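Local atomic coordinates of ATP-dependent Clp protease adapter protein ClpS 2 (Agrobacterium fabrum, PDB entry 4YJX), a protein that probably modulates the substrate specificity of ATP-dependent degradation by the ClpAP protease, as an adaptor that binds the N-terminal domain of ClpA. Residues A[32-37]-A[93-98]. Sequence-based numbering, arbitrary orientation.
Sequences DYTPRE and FPLMFT. With NFA (phenylalanine amide), chain F.
F93, followed from CB to the tip of its ring, crosses T34 obliquely at its CB end, and P35 CD lies over one face of its ring. Its CB meets T34 OG1 at 3.5 Å. CG is about equally far from T34 OG1 and CG2, CD2 comes next to T34 CG2, and CD1 meets P35 CD and T34 CA, while the far rim, CE1, CE2 and CZ, lies against P35 CD, which is 3.3 Å from CZ. That this is a CH-pi contact follows from the geometry: P35 CD stands 3.5 Å from the ring centroid of F93, 20° off the normal, displaced toward the rim. CG of F93 is anti to its own carbonyl carbon (chi1 -60°), which directs the ring toward P35; F38 makes an edge-to-face contact with it.

T34 lies between the 93-98 segment and the bound phenylalanine amide. The segment 32-37 leads into helix 36-47, with P35 as N-cap, and 93-98 enters edge strand 96-101 of the antiparallel sheet. The amide probably mimics an N-terminal phenylalanine, as in the N-degron pocket of ClpS adaptors. Its NXT donates to T34 O at 2.6 Å and 174°, an almost straight bond, and H62 and N30 supply further hydrogen bonds.

T34 OG1 approaches L95 N, but the angle is too poor for a hydrogen bond. Apolar contact continues outward, where Y33 CB touches P94 CD at 3.7 Å; inward, L95 CD1 comes within 4.1 Å of ligand CE1, and L95 also packs on V39 and L28.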
loop_
_atom_site.group_PDB
_atom_site.type_symbol
_atom_site.label_atom_id
_atom_site.label_comp_id
_atom_site.label_asym_id
_atom_site.label_seq_id
_atom_site.Cartn_x
_atom_site.Cartn_y
_atom_site.Cartn_z
ATOM N N ASP A 32 2.917 -4.452 -12.952
ATOM C CA ASP A 32 3.128 -3.759 -14.218
ATOM C C ASP A 32 1.876 -3.112 -14.807
ATOM O O ASP A 32 1.956 -2.496 -15.863
ATOM C CB ASP A 32 3.711 -4.732 -15.250
ATOM C CG ASP A 32 5.176 -5.045 -15.003
ATOM O OD1 ASP A 32 5.835 -4.282 -14.269
ATOM O OD2 ASP A 32 5.669 -6.049 -15.556
ATOM N N TYR A 33 0.730 -3.232 -14.139
ATOM C CA TYR A 33 -0.535 -2.828 -14.756
ATOM C C TYR A 33 -1.214 -1.640 -14.061
ATOM O O TYR A 33 -1.818 -0.797 -14.723
ATOM C CB TYR A 33 -1.484 -4.026 -14.798
ATOM C CG TYR A 33 -0.887 -5.212 -15.514
ATOM C CD1 TYR A 33 -1.111 -5.419 -16.866
ATOM C CD2 TYR A 33 -0.082 -6.116 -14.839
ATOM C CE1 TYR A 33 -0.558 -6.503 -17.525
ATOM C CE2 TYR A 33 0.479 -7.200 -15.488
ATOM C CZ TYR A 33 0.238 -7.390 -16.827
ATOM O OH TYR A 33 0.798 -8.474 -17.466
ATOM N N THR A 34 -1.115 -1.568 -12.740
ATOM C CA THR A 34 -1.760 -0.491 -11.997
ATOM C C THR A 34 -1.107 0.846 -12.350
ATOM O O THR A 34 0.110 0.975 -12.267
ATOM C CB THR A 34 -1.670 -0.710 -10.474
ATOM O OG1 THR A 34 -2.117 -2.031 -10.142
ATOM C CG2 THR A 34 -2.519 0.312 -9.740
ATOM N N PRO A 35 -1.910 1.845 -12.752
ATOM C CA PRO A 35 -1.336 3.167 -13.037
ATOM C C PRO A 35 -0.604 3.775 -11.842
ATOM O O PRO A 35 -1.065 3.645 -10.710
ATOM C CB PRO A 35 -2.562 4.010 -13.402
ATOM C CG PRO A 35 -3.553 3.030 -13.901
ATOM C CD PRO A 35 -3.342 1.784 -13.100
ATOM N N ARG A 36 0.516 4.444 -12.105
ATOM C CA ARG A 36 1.311 5.067 -11.054
ATOM C C ARG A 36 0.478 6.031 -10.213
ATOM O O ARG A 36 0.529 5.991 -8.986
ATOM C CB ARG A 36 2.513 5.805 -11.660
ATOM C CG ARG A 36 3.468 4.892 -12.426
ATOM C CD ARG A 36 4.700 5.624 -12.946
ATOM N NE ARG A 36 4.356 6.767 -13.787
ATOM C CZ ARG A 36 3.920 6.677 -15.041
ATOM N NH1 ARG A 36 3.761 5.489 -15.616
ATOM N NH2 ARG A 36 3.635 7.779 -15.720
ATOM N N GLU A 37 -0.292 6.892 -10.869
ATOM C CA GLU A 37 -1.059 7.902 -10.150
ATOM C C GLU A 37 -2.210 7.284 -9.362
ATOM O O GLU A 37 -2.579 7.786 -8.301
ATOM C CB GLU A 37 -1.591 8.962 -11.114
ATOM C CG GLU A 37 -2.269 10.137 -10.420
ATOM C CD GLU A 37 -1.330 10.892 -9.488
ATOM O OE1 GLU A 37 -0.101 10.825 -9.698
ATOM O OE2 GLU A 37 -1.814 11.548 -8.543
ATOM N N PHE A 93 -7.411 -3.815 -11.425
ATOM C CA PHE A 93 -5.957 -3.778 -11.279
ATOM C C PHE A 93 -5.458 -4.888 -10.354
ATOM O O PHE A 93 -6.159 -5.293 -9.420
ATOM C CB PHE A 93 -5.504 -2.419 -10.732
ATOM C CG PHE A 93 -5.867 -1.259 -11.608
ATOM C CD1 PHE A 93 -5.748 -1.346 -12.983
ATOM C CD2 PHE A 93 -6.341 -0.083 -11.056
ATOM C CE1 PHE A 93 -6.089 -0.279 -13.790
ATOM C CE2 PHE A 93 -6.686 0.988 -11.858
ATOM C CZ PHE A 93 -6.560 0.891 -13.225
ATOM N N PRO A 94 -4.233 -5.379 -10.602
ATOM C CA PRO A 94 -3.643 -6.383 -9.710
ATOM C C PRO A 94 -2.976 -5.765 -8.478
ATOM O O PRO A 94 -2.226 -6.452 -7.794
ATOM C CB PRO A 94 -2.615 -7.079 -10.613
ATOM C CG PRO A 94 -2.184 -6.016 -11.567
ATOM C CD PRO A 94 -3.369 -5.099 -11.765
ATOM N N LEU A 95 -3.244 -4.489 -8.208
ATOM C CA LEU A 95 -2.635 -3.791 -7.076
ATOM C C LEU A 95 -2.759 -4.583 -5.780
ATOM O O LEU A 95 -3.856 -4.985 -5.381
ATOM C CB LEU A 95 -3.269 -2.408 -6.888
ATOM C CG LEU A 95 -2.685 -1.575 -5.739
ATOM C CD1 LEU A 95 -1.195 -1.289 -5.935
ATOM C CD2 LEU A 95 -3.445 -0.280 -5.586
ATOM N N MET A 96 -1.627 -4.795 -5.123
ATOM C CA MET A 96 -1.590 -5.623 -3.930
ATOM C C MET A 96 -0.917 -4.924 -2.758
ATOM O O MET A 96 0.228 -4.481 -2.855
ATOM C CB MET A 96 -0.863 -6.933 -4.223
ATOM C CG MET A 96 -0.937 -7.930 -3.086
ATOM S SD MET A 96 -2.625 -8.385 -2.647
ATOM C CE MET A 96 -3.277 -8.838 -4.250
ATOM N N PHE A 97 -1.653 -4.823 -1.657
ATOM C CA PHE A 97 -1.085 -4.435 -0.374
ATOM C C PHE A 97 -1.109 -5.654 0.530
ATOM O O PHE A 97 -2.147 -6.305 0.677
ATOM C CB PHE A 97 -1.869 -3.294 0.277
ATOM C CG PHE A 97 -1.639 -1.946 -0.348
ATOM C CD1 PHE A 97 -0.838 -1.009 0.281
ATOM C CD2 PHE A 97 -2.243 -1.608 -1.548
ATOM C CE1 PHE A 97 -0.636 0.234 -0.280
ATOM C CE2 PHE A 97 -2.045 -0.360 -2.112
ATOM C CZ PHE A 97 -1.245 0.559 -1.479
ATOM N N THR A 98 0.027 -5.961 1.140
ATOM C CA THR A 98 0.115 -7.101 2.042
ATOM C C THR A 98 0.541 -6.659 3.436
ATOM O O THR A 98 0.919 -5.506 3.648
ATOM C CB THR A 98 1.112 -8.151 1.525
ATOM O OG1 THR A 98 2.448 -7.713 1.787
ATOM C CG2 THR A 98 0.942 -8.366 0.037
HETATM N N NFA F . 4.928 0.111 -12.046
HETATM C CA NFA F . 3.571 0.507 -12.196
HETATM C C NFA F . 3.353 1.123 -13.559
HETATM O O NFA F . 4.285 1.304 -14.307
HETATM C CB NFA F . 3.237 1.515 -11.113
HETATM C CG NFA F . 3.104 0.871 -9.747
HETATM C CD1 NFA F . 2.306 -0.197 -9.570
HETATM C CD2 NFA F . 3.849 1.431 -8.555
HETATM C CE1 NFA F . 2.173 -0.843 -8.209
HETATM C CE2 NFA F . 3.727 0.855 -7.342
HETATM C CZ NFA F . 2.839 -0.349 -7.152
HETATM N NXT NFA F . 2.042 1.482 -13.961
#